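PDB 5EY5: LBCATS-a from Synthetic construct, which probably cleaves indole-3-glycerol phosphate to indole and glyceraldehyde-3-phosphate, as the alpha chain of tryptophan synthase. Local coordinates for residues Phe8-Leu11 with Lys12-Gly15; Gln69-Ala73 with Ser74-Leu78; Thr101-Asn104 with Pro105-Tyr109. One frame throughout, in Å; residues are numbered along the deposited sequence.

Overall arrangement
All three contacts lie on one TIM barrel of eight parallel strands: contact 1 before strand 18-24, contact 2 at the end of helix 62-73, contact 3 just after strand 97-100. Contact 1 is on the opposite side of the chain's centre from the other two, its centre about 36 Å from that of contact 2 and about 33 Å from that of contact 3. Contacts 2 and 3 have centres about 15 Å apart and touch where L78 CD1 packs on Y109 CD1 at 3.7 Å. Both also reach a chain of another protein. The Y102 side chain of contact 3 is about 8 Å from the bound sn-glycerol-3-phosphate, those of R70 and F8 about 12 Å.

Contact 1: Phe8-Leu11 with Lys12-Gly15; sequences FEEL and KKKG
E9 and E10 both send their carboxylates to K13, whose ammonium group is shared between them in a small salt-bridge network on the outer face of helix 3-14. The two acids arrive by different routes. E9 sets its CG anti to the backbone N (chi1 173°) and then bends at chi2, which carries the carboxylate forward along the helix to meet the K13 chain. E10 has CG on the other side, next to its own backbone N, and it too folds at chi2. K13 crosses both at a slant, doubly bent so that its chain curls back over the preceding turn. E9 OE2 meets this chain along its length: it lies 3.4 Å from K13 CD and 3.6 Å from K13 NZ. The bridge to the other acid is slightly shorter, E10 OE2 to K13 NZ at 3.3 Å, but as a hydrogen bond it is weak. With partly exposed acids and an exposed lysine, the network is a surface one, and its charges are probably softened by solvent.

K12 and K14 contribute more by their methylenes than by their charges. K14 runs extended beyond CG, its CG 3.3 Å from E10 O, while K12 CD passes 4.0 Å from E9 OE1. On the inner side, F8 and L11 pack on A18 of the first barrel strand.

Below the side chains the backbone bonds remain helical at first: K12 N gives its hydrogen to F8 O at 2.9 Å and K13 N to E9 O at 3.1 Å. K14 N makes only weak bonds, to E10 O and L11 O. The chain then leaves the helix at G15, which has a positive phi, favourable to glycine, and takes the position that ends a Schellman motif, closing this opening helix ahead of strand 18-24.

Contact 2: Gln69-Ala73 with Ser74-Leu78; sequences QRALA and SGTTL
T76 reaches back to A71 in a Schellman motif that ends helix 62-73, with G75 at positive phi as its C-prime residue. The T76 side chain heads toward the helix from its first atom: CB lies 3.2 Å from A71 O. With chi1 at -59°, OG1 sits beside the T76 backbone N, and this puts two donors of one residue within reach of the same carbonyl. OG1 gives its proton to A71 O at 2.8 Å, while T76 N binds that oxygen at 3.1 Å. Both come from the same face of the carbonyl plane, the hydroxyl lying well above it. OG1 also rests against the A71 methyl, and the buried side chain packs on P53 of a neighbouring loop.

S74 OG stands 2.9 Å from A71 O, but G26 O competes for its proton. R70 takes no part through its side chain, whose NE is in a salt bridge with D27. G75 N completes the motif with a bond to L72 O, coming in high above that carbonyl's plane. L72, which also packs on a chain of another protein, brings CD2 to within 3.7 Å of T76 O.

Contact 3: Thr101-Asn104 with Pro105-Tyr109; sequences TYYN and PIFRY
Y103 and F107, one helical turn apart, bring their rings together in the short helix 103-109 that follows the third strand, 97-100, of the TIM barrel. F107 N is hydrogen-bonded to Y103 O at 2.7 Å, nearly along the C=O axis. Both residues carry CG anti to the backbone N (chi1 -169° for Y103), and the two side chains lean across each other. The rings meet obliquely, planes at 54°, with Y103 CE2 3.9 Å from F107 CD1. F107 CB covers one face of the tyrosine ring toward its rim, and Y103 OH lies in the plane of the phenylalanine ring at its edge. I106 CG2 approaches the tyrosine at CE1, while the other branch of I106 runs to T101. There the packing is tight, T101 CG2 being only 3.3 Å from I106 CD1.

The N104 amide is hydrogen-bonded to a chain of another protein, probably the beta subunit; Y103, F107 and R108 pack on that chain as well. The Y102 hydroxyl is bonded to D60 and to A59 N. P105 CD packs 3.3 Å from Y102 O, and T101 holds that carbonyl: chi1 near 175° sets OG1 opposite its own backbone N, and OG1 donates to Y102 O at 2.8 Å, in the carbonyl plane and on a lone pair.

Contact 1: Phe8-Leu11 with Lys12-Gly15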
ATOM      1  N   PHE A   8     -39.826  -9.607 -48.400  1.00 37.51           N
ATOM      2  CA  PHE A   8     -40.359 -10.794 -47.722  1.00 35.23           C
ATOM      3  C   PHE A   8     -41.620 -11.290 -48.411  1.00 41.12           C
ATOM      4  O   PHE A   8     -41.830 -12.504 -48.538  1.00 41.17           O
ATOM      5  CB  PHE A   8     -40.650 -10.498 -46.248  1.00 30.17           C
ATOM      6  CG  PHE A   8     -39.463 -10.680 -45.346  1.00 34.78           C
ATOM      7  CD1 PHE A   8     -38.957 -11.950 -45.083  1.00 41.23           C
ATOM      8  CD2 PHE A   8     -38.859  -9.588 -44.755  1.00 36.33           C
ATOM      9  CE1 PHE A   8     -37.843 -12.123 -44.249  1.00 40.72           C
ATOM     10  CE2 PHE A   8     -37.749  -9.750 -43.924  1.00 38.52           C
ATOM     11  CZ  PHE A   8     -37.246 -11.023 -43.668  1.00 38.29           C
ATOM     12  N   GLU A   9     -42.465 -10.361 -48.863  1.00 36.24           N
ATOM     13  CA  GLU A   9     -43.670 -10.738 -49.590  1.00 39.28           C
ATOM     14  C   GLU A   9     -43.328 -11.471 -50.883  1.00 44.52           C
ATOM     15  O   GLU A   9     -43.974 -12.465 -51.231  1.00 45.37           O
ATOM     16  CB  GLU A   9     -44.511  -9.495 -49.875  1.00 49.81           C
ATOM     17  CG  GLU A   9     -45.724  -9.728 -50.787  1.00 58.57           C
ATOM     18  CD  GLU A   9     -46.823 -10.550 -50.125  1.00 69.12           C
ATOM     19  OE1 GLU A   9     -46.606 -11.026 -48.990  1.00 67.09           O
ATOM     20  OE2 GLU A   9     -47.907 -10.719 -50.740  1.00 74.64           O
ATOM     21  N   GLU A  10     -42.314 -10.993 -51.611  1.00 41.52           N
ATOM     22  CA  GLU A  10     -41.958 -11.647 -52.863  1.00 40.71           C
ATOM     23  C   GLU A  10     -41.421 -13.054 -52.616  1.00 35.52           C
ATOM     24  O   GLU A  10     -41.794 -13.996 -53.329  1.00 41.22           O
ATOM     25  CB  GLU A  10     -40.958 -10.786 -53.633  1.00 41.46           C
ATOM     26  CG  GLU A  10     -41.591  -9.528 -54.218  1.00 51.10           C
ATOM     27  CD  GLU A  10     -42.818  -9.839 -55.102  1.00 66.11           C
ATOM     28  OE1 GLU A  10     -42.712 -10.711 -55.989  1.00 73.44           O
ATOM     29  OE2 GLU A  10     -43.887  -9.220 -54.903  1.00 62.39           O
ATOM     30  N   LEU A  11     -40.573 -13.224 -51.597  1.00 39.16           N
ATOM     31  CA  LEU A  11     -40.061 -14.554 -51.262  1.00 39.96           C
ATOM     32  C   LEU A  11     -41.191 -15.495 -50.870  1.00 39.18           C
ATOM     33  O   LEU A  11     -41.220 -16.658 -51.288  1.00 42.67           O
ATOM     34  CB  LEU A  11     -39.028 -14.450 -50.135  1.00 40.99           C
ATOM     35  CG  LEU A  11     -37.752 -13.661 -50.456  1.00 37.69           C
ATOM     36  CD1 LEU A  11     -37.119 -13.136 -49.181  1.00 36.56           C
ATOM     37  CD2 LEU A  11     -36.756 -14.500 -51.232  1.00 45.81           C
ATOM     38  N   LYS A  12     -42.127 -15.011 -50.046  1.00 38.57           N
ATOM     39  CA  LYS A  12     -43.298 -15.799 -49.686  1.00 46.51           C
ATOM     40  C   LYS A  12     -44.033 -16.300 -50.928  1.00 48.64           C
ATOM     41  O   LYS A  12     -44.415 -17.470 -51.016  1.00 47.14           O
ATOM     42  CB  LYS A  12     -44.228 -14.967 -48.799  1.00 43.70           C
ATOM     43  CG  LYS A  12     -45.622 -15.541 -48.682  1.00 51.49           C
ATOM     44  CD  LYS A  12     -46.479 -14.772 -47.687  1.00 65.40           C
ATOM     45  CE  LYS A  12     -45.882 -14.785 -46.279  1.00 70.05           C
ATOM     46  NZ  LYS A  12     -46.902 -14.456 -45.232  1.00 75.63           N
ATOM     47  N   LYS A  13     -44.243 -15.432 -51.908  1.00 49.94           N
ATOM     48  CA  LYS A  13     -44.949 -15.886 -53.099  1.00 52.78           C
ATOM     49  C   LYS A  13     -44.139 -16.885 -53.916  1.00 43.20           C
ATOM     50  O   LYS A  13     -44.731 -17.681 -54.652  1.00 47.37           O
ATOM     51  CB  LYS A  13     -45.360 -14.691 -53.951  1.00 53.57           C
ATOM     52  CG  LYS A  13     -46.734 -14.150 -53.562  1.00 62.56           C
ATOM     53  CD  LYS A  13     -46.684 -12.685 -53.198  1.00 65.45           C
ATOM     54  CE  LYS A  13     -46.523 -11.823 -54.435  1.00 67.49           C
ATOM     55  NZ  LYS A  13     -46.861 -10.401 -54.152  1.00 72.35           N
ATOM     56  N   LYS A  14     -42.821 -16.890 -53.782  1.00 41.00           N
ATOM     57  CA  LYS A  14     -41.948 -17.817 -54.495  1.00 45.49           C
ATOM     58  C   LYS A  14     -41.637 -19.082 -53.705  1.00 50.15           C
ATOM     59  O   LYS A  14     -40.963 -19.971 -54.236  1.00 52.26           O
ATOM     60  CB  LYS A  14     -40.630 -17.121 -54.860  1.00 44.84           C
ATOM     61  CG  LYS A  14     -40.800 -15.958 -55.825  1.00 53.26           C
ATOM     62  CD  LYS A  14     -39.547 -15.093 -55.932  1.00 57.35           C
ATOM     63  CE  LYS A  14     -39.888 -13.783 -56.642  1.00 62.67           C
ATOM     64  NZ  LYS A  14     -38.724 -13.164 -57.305  1.00 67.28           N
ATOM     65  N   GLY A  15     -42.094 -19.184 -52.460  1.00 48.63           N
ATOM     66  CA  GLY A  15     -41.726 -20.318 -51.623  1.00 46.32           C
ATOM     67  C   GLY A  15     -40.266 -20.334 -51.211  1.00 42.70           C
ATOM     68  O   GLY A  15     -39.666 -21.412 -51.122  1.00 45.90           O
TER

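Contact 2: Gln69-Ala73 with Ser74-Leu78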
ATOM      1  N   GLN A  69     -13.034  -2.146 -35.441  1.00 25.11           N
ATOM      2  CA  GLN A  69     -11.824  -1.383 -35.195  1.00 23.69           C
ATOM      3  C   GLN A  69     -11.115  -1.058 -36.511  1.00 24.26           C
ATOM      4  O   GLN A  69     -10.533   0.019 -36.663  1.00 29.36           O
ATOM      5  CB  GLN A  69     -10.891  -2.158 -34.264  1.00 32.88           C
ATOM      6  CG  GLN A  69     -11.201  -1.998 -32.770  1.00 53.45           C
ATOM      7  CD  GLN A  69     -10.877  -0.604 -32.234  1.00 68.94           C
ATOM      8  OE1 GLN A  69      -9.721  -0.293 -31.930  1.00 78.10           O
ATOM      9  NE2 GLN A  69     -11.904   0.236 -32.106  1.00 68.62           N
ATOM     10  N   ARG A  70     -11.081  -2.015 -37.433  1.00 27.94           N
ATOM     11  CA  ARG A  70     -10.496  -1.749 -38.745  1.00 34.12           C
ATOM     12  C   ARG A  70     -11.286  -0.668 -39.480  1.00 31.74           C
ATOM     13  O   ARG A  70     -10.709   0.271 -40.044  1.00 33.91           O
ATOM     14  CB  ARG A  70     -10.466  -3.041 -39.564  1.00 33.32           C
ATOM     15  CG  ARG A  70      -9.466  -4.084 -39.041  1.00 38.28           C
ATOM     16  CD  ARG A  70      -9.214  -5.117 -40.114  1.00 40.08           C
ATOM     17  NE  ARG A  70     -10.463  -5.772 -40.495  1.00 36.18           N
ATOM     18  CZ  ARG A  70     -10.929  -6.868 -39.912  1.00 38.69           C
ATOM     19  NH1 ARG A  70     -10.244  -7.425 -38.914  1.00 42.86           N
ATOM     20  NH2 ARG A  70     -12.069  -7.408 -40.328  1.00 37.99           N
ATOM     21  N   ALA A  71     -12.614  -0.795 -39.490  1.00 25.63           N
ATOM     22  CA  ALA A  71     -13.456   0.177 -40.184  1.00 29.26           C
ATOM     23  C   ALA A  71     -13.292   1.570 -39.588  1.00 29.42           C
ATOM     24  O   ALA A  71     -13.272   2.569 -40.311  1.00 33.18           O
ATOM     25  CB  ALA A  71     -14.917  -0.282 -40.137  1.00 27.06           C
ATOM     26  N   LEU A  72     -13.138   1.664 -38.270  1.00 28.68           N
ATOM     27  CA  LEU A  72     -12.961   2.981 -37.661  1.00 33.39           C
ATOM     28  C   LEU A  72     -11.590   3.562 -37.971  1.00 34.95           C
ATOM     29  O   LEU A  72     -11.447   4.776 -38.142  1.00 32.09           O
ATOM     30  CB  LEU A  72     -13.174   2.902 -36.151  1.00 33.43           C
ATOM     31  CG  LEU A  72     -14.637   2.930 -35.693  1.00 30.59           C
ATOM     32  CD1 LEU A  72     -14.699   2.916 -34.159  1.00 30.91           C
ATOM     33  CD2 LEU A  72     -15.371   4.152 -36.262  1.00 28.86           C
ATOM     34  N   ALA A  73     -10.556   2.723 -38.029  1.00 29.66           N
ATOM     35  CA  ALA A  73      -9.250   3.289 -38.358  1.00 28.51           C
ATOM     36  C   ALA A  73      -9.186   3.709 -39.821  1.00 31.35           C
ATOM     37  O   ALA A  73      -8.405   4.602 -40.167  1.00 39.05           O
ATOM     38  CB  ALA A  73      -8.131   2.297 -38.034  1.00 34.91           C
ATOM     39  N   SER A  74      -9.998   3.092 -40.691  1.00 32.66           N
ATOM     40  CA  SER A  74     -10.082   3.521 -42.088  1.00 39.62           C
ATOM     41  C   SER A  74     -10.964   4.757 -42.267  1.00 44.70           C
ATOM     42  O   SER A  74     -11.247   5.137 -43.409  1.00 49.96           O
ATOM     43  CB  SER A  74     -10.598   2.379 -42.981  1.00 39.12           C
ATOM     44  OG  SER A  74     -12.011   2.244 -42.874  1.00 46.41           O
ATOM     45  N   GLY A  75     -11.397   5.386 -41.175  1.00 34.93           N
ATOM     46  CA  GLY A  75     -12.093   6.656 -41.237  1.00 41.09           C
ATOM     47  C   GLY A  75     -13.598   6.580 -41.383  1.00 37.33           C
ATOM     48  O   GLY A  75     -14.232   7.613 -41.621  1.00 44.05           O
ATOM     49  N   THR A  76     -14.196   5.405 -41.233  1.00 32.92           N
ATOM     50  CA  THR A  76     -15.629   5.254 -41.464  1.00 35.80           C
ATOM     51  C   THR A  76     -16.424   6.139 -40.511  1.00 43.57           C
ATOM     52  O   THR A  76     -16.184   6.142 -39.300  1.00 45.41           O
ATOM     53  CB  THR A  76     -16.026   3.788 -41.291  1.00 32.63           C
ATOM     54  OG1 THR A  76     -15.270   2.998 -42.220  1.00 36.37           O
ATOM     55  CG2 THR A  76     -17.528   3.555 -41.534  1.00 31.17           C
ATOM     56  N   THR A  77     -17.356   6.909 -41.066  1.00 42.16           N
ATOM     57  CA  THR A  77     -18.316   7.680 -40.282  1.00 45.83           C
ATOM     58  C   THR A  77     -19.714   7.400 -40.810  1.00 46.17           C
ATOM     59  O   THR A  77     -19.885   6.846 -41.899  1.00 37.63           O
ATOM     60  CB  THR A  77     -18.051   9.188 -40.359  1.00 42.68           C
ATOM     61  OG1 THR A  77     -18.229   9.625 -41.712  1.00 40.14           O
ATOM     62  CG2 THR A  77     -16.632   9.534 -39.878  1.00 41.48           C
ATOM     63  N   LEU A  78     -20.722   7.788 -40.024  1.00 45.95           N
ATOM     64  CA  LEU A  78     -22.105   7.661 -40.473  1.00 45.40           C
ATOM     65  C   LEU A  78     -22.305   8.367 -41.805  1.00 41.96           C
ATOM     66  O   LEU A  78     -22.814   7.780 -42.766  1.00 44.88           O
ATOM     67  CB  LEU A  78     -23.059   8.226 -39.424  1.00 44.02           C
ATOM     68  CG  LEU A  78     -23.690   7.216 -38.481  1.00 44.82           C
ATOM     69  CD1 LEU A  78     -24.672   7.910 -37.557  1.00 46.74           C
ATOM     70  CD2 LEU A  78     -24.379   6.130 -39.305  1.00 40.03           C
TER

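Contact 3: Thr101-Asn104 with Pro105-Tyr109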
ATOM      1  N   THR A 101     -26.529  -0.435 -35.948  1.00 29.22           N
ATOM      2  CA  THR A 101     -25.707   0.578 -35.311  1.00 27.99           C
ATOM      3  C   THR A 101     -26.038   0.600 -33.834  1.00 31.02           C
ATOM      4  O   THR A 101     -27.197   0.449 -33.463  1.00 26.91           O
ATOM      5  CB  THR A 101     -25.924   1.973 -35.931  1.00 34.26           C
ATOM      6  OG1 THR A 101     -25.175   2.958 -35.198  1.00 31.68           O
ATOM      7  CG2 THR A 101     -27.395   2.368 -35.935  1.00 33.11           C
ATOM      8  N   TYR A 102     -25.012   0.741 -32.998  1.00 26.49           N
ATOM      9  CA  TYR A 102     -25.257   1.064 -31.604  1.00 23.13           C
ATOM     10  C   TYR A 102     -25.876   2.450 -31.498  1.00 23.52           C
ATOM     11  O   TYR A 102     -25.877   3.230 -32.451  1.00 29.06           O
ATOM     12  CB  TYR A 102     -23.960   0.942 -30.811  1.00 29.10           C
ATOM     13  CG  TYR A 102     -23.550  -0.507 -30.752  1.00 28.10           C
ATOM     14  CD1 TYR A 102     -22.890  -1.099 -31.816  1.00 26.76           C
ATOM     15  CD2 TYR A 102     -23.893  -1.297 -29.667  1.00 33.70           C
ATOM     16  CE1 TYR A 102     -22.546  -2.439 -31.781  1.00 35.65           C
ATOM     17  CE2 TYR A 102     -23.555  -2.635 -29.621  1.00 41.74           C
ATOM     18  CZ  TYR A 102     -22.879  -3.199 -30.682  1.00 40.75           C
ATOM     19  OH  TYR A 102     -22.535  -4.523 -30.635  1.00 42.21           O
ATOM     20  N   TYR A 103     -26.423   2.742 -30.313  1.00 25.30           N
ATOM     21  CA  TYR A 103     -27.293   3.891 -30.151  1.00 27.06           C
ATOM     22  C   TYR A 103     -26.527   5.203 -30.059  1.00 31.39           C
ATOM     23  O   TYR A 103     -26.998   6.228 -30.556  1.00 30.21           O
ATOM     24  CB  TYR A 103     -28.145   3.710 -28.897  1.00 29.12           C
ATOM     25  CG  TYR A 103     -29.246   4.712 -28.800  1.00 27.55           C
ATOM     26  CD1 TYR A 103     -30.120   4.895 -29.857  1.00 35.28           C
ATOM     27  CD2 TYR A 103     -29.425   5.479 -27.652  1.00 36.30           C
ATOM     28  CE1 TYR A 103     -31.135   5.808 -29.783  1.00 34.98           C
ATOM     29  CE2 TYR A 103     -30.448   6.402 -27.573  1.00 38.80           C
ATOM     30  CZ  TYR A 103     -31.300   6.553 -28.645  1.00 41.07           C
ATOM     31  OH  TYR A 103     -32.333   7.455 -28.590  1.00 46.69           O
ATOM     32  N   ASN A 104     -25.377   5.222 -29.395  1.00 27.57           N
ATOM     33  CA  ASN A 104     -24.721   6.509 -29.215  1.00 27.20           C
ATOM     34  C   ASN A 104     -24.319   7.190 -30.518  1.00 26.97           C
ATOM     35  O   ASN A 104     -24.332   8.433 -30.547  1.00 30.37           O
ATOM     36  CB  ASN A 104     -23.495   6.400 -28.310  1.00 28.02           C
ATOM     37  CG  ASN A 104     -23.092   7.743 -27.795  1.00 27.72           C
ATOM     38  OD1 ASN A 104     -23.878   8.389 -27.124  1.00 34.19           O
ATOM     39  ND2 ASN A 104     -21.887   8.199 -28.126  1.00 35.42           N
ATOM     40  N   PRO A 105     -23.889   6.498 -31.579  1.00 27.81           N
ATOM     41  CA  PRO A 105     -23.675   7.231 -32.843  1.00 32.45           C
ATOM     42  C   PRO A 105     -24.954   7.857 -33.374  1.00 34.58           C
ATOM     43  O   PRO A 105     -24.928   8.974 -33.899  1.00 37.56           O
ATOM     44  CB  PRO A 105     -23.124   6.149 -33.787  1.00 29.16           C
ATOM     45  CG  PRO A 105     -22.389   5.247 -32.876  1.00 33.53           C
ATOM     46  CD  PRO A 105     -23.272   5.163 -31.622  1.00 31.62           C
ATOM     47  N   ILE A 106     -26.074   7.145 -33.248  1.00 30.28           N
ATOM     48  CA  ILE A 106     -27.392   7.681 -33.612  1.00 33.07           C
ATOM     49  C   ILE A 106     -27.744   8.874 -32.734  1.00 37.02           C
ATOM     50  O   ILE A 106     -28.074   9.966 -33.215  1.00 32.88           O
ATOM     51  CB  ILE A 106     -28.467   6.592 -33.468  1.00 36.07           C
ATOM     52  CG1 ILE A 106     -28.364   5.566 -34.587  1.00 34.14           C
ATOM     53  CG2 ILE A 106     -29.868   7.207 -33.423  1.00 47.69           C
ATOM     54  CD1 ILE A 106     -29.423   4.508 -34.433  1.00 37.58           C
ATOM     55  N   PHE A 107     -27.802   8.645 -31.429  1.00 28.13           N
ATOM     56  CA  PHE A 107     -27.758   9.772 -30.517  1.00 32.14           C
ATOM     57  C   PHE A 107     -26.469  10.497 -30.903  1.00 40.17           C
ATOM     58  O   PHE A 107     -25.622   9.922 -31.572  1.00 58.52           O
ATOM     59  CB  PHE A 107     -27.796   9.262 -29.075  1.00 32.86           C
ATOM     60  CG  PHE A 107     -28.307  10.257 -28.074  1.00 33.72           C
ATOM     61  CD1 PHE A 107     -29.637  10.237 -27.679  1.00 38.05           C
ATOM     62  CD2 PHE A 107     -27.467  11.194 -27.530  1.00 34.43           C
ATOM     63  CE1 PHE A 107     -30.106  11.136 -26.757  1.00 42.54           C
ATOM     64  CE2 PHE A 107     -27.928  12.096 -26.611  1.00 41.46           C
ATOM     65  CZ  PHE A 107     -29.252  12.072 -26.221  1.00 47.45           C
ATOM     66  N   ARG A 108     -26.366  11.773 -30.633  1.00 43.80           N
ATOM     67  CA  ARG A 108     -25.156  12.447 -31.114  1.00 48.74           C
ATOM     68  C   ARG A 108     -25.326  12.912 -32.551  1.00 37.39           C
ATOM     69  O   ARG A 108     -25.240  14.111 -32.810  1.00 43.58           O
ATOM     70  CB  ARG A 108     -23.903  11.549 -31.040  1.00 41.17           C
ATOM     71  CG  ARG A 108     -22.581  12.319 -31.241  1.00 37.80           C
ATOM     72  CD  ARG A 108     -22.526  13.421 -30.226  1.00 36.35           C
ATOM     73  NE  ARG A 108     -21.429  14.368 -30.443  1.00 48.90           N
ATOM     74  CZ  ARG A 108     -21.529  15.497 -31.143  1.00 52.58           C
ATOM     75  NH1 ARG A 108     -22.671  15.828 -31.732  1.00 53.74           N
ATOM     76  NH2 ARG A 108     -20.478  16.294 -31.268  1.00 53.81           N
ATOM     77  N   TYR A 109     -25.541  11.980 -33.497  1.00 37.62           N
ATOM     78  CA  TYR A 109     -25.931  12.406 -34.840  1.00 37.51           C
ATOM     79  C   TYR A 109     -27.181  13.261 -34.771  1.00 42.74           C
ATOM     80  O   TYR A 109     -27.265  14.312 -35.418  1.00 40.67           O
ATOM     81  CB  TYR A 109     -26.175  11.206 -35.768  1.00 40.53           C
ATOM     82  CG  TYR A 109     -26.251  11.592 -37.249  1.00 44.19           C
ATOM     83  CD1 TYR A 109     -25.124  11.508 -38.068  1.00 46.60           C
ATOM     84  CD2 TYR A 109     -27.437  12.048 -37.819  1.00 42.03           C
ATOM     85  CE1 TYR A 109     -25.169  11.849 -39.417  1.00 38.85           C
ATOM     86  CE2 TYR A 109     -27.496  12.392 -39.175  1.00 39.22           C
ATOM     87  CZ  TYR A 109     -26.356  12.287 -39.966  1.00 38.98           C
ATOM     88  OH  TYR A 109     -26.383  12.653 -41.298  1.00 41.07           O
TER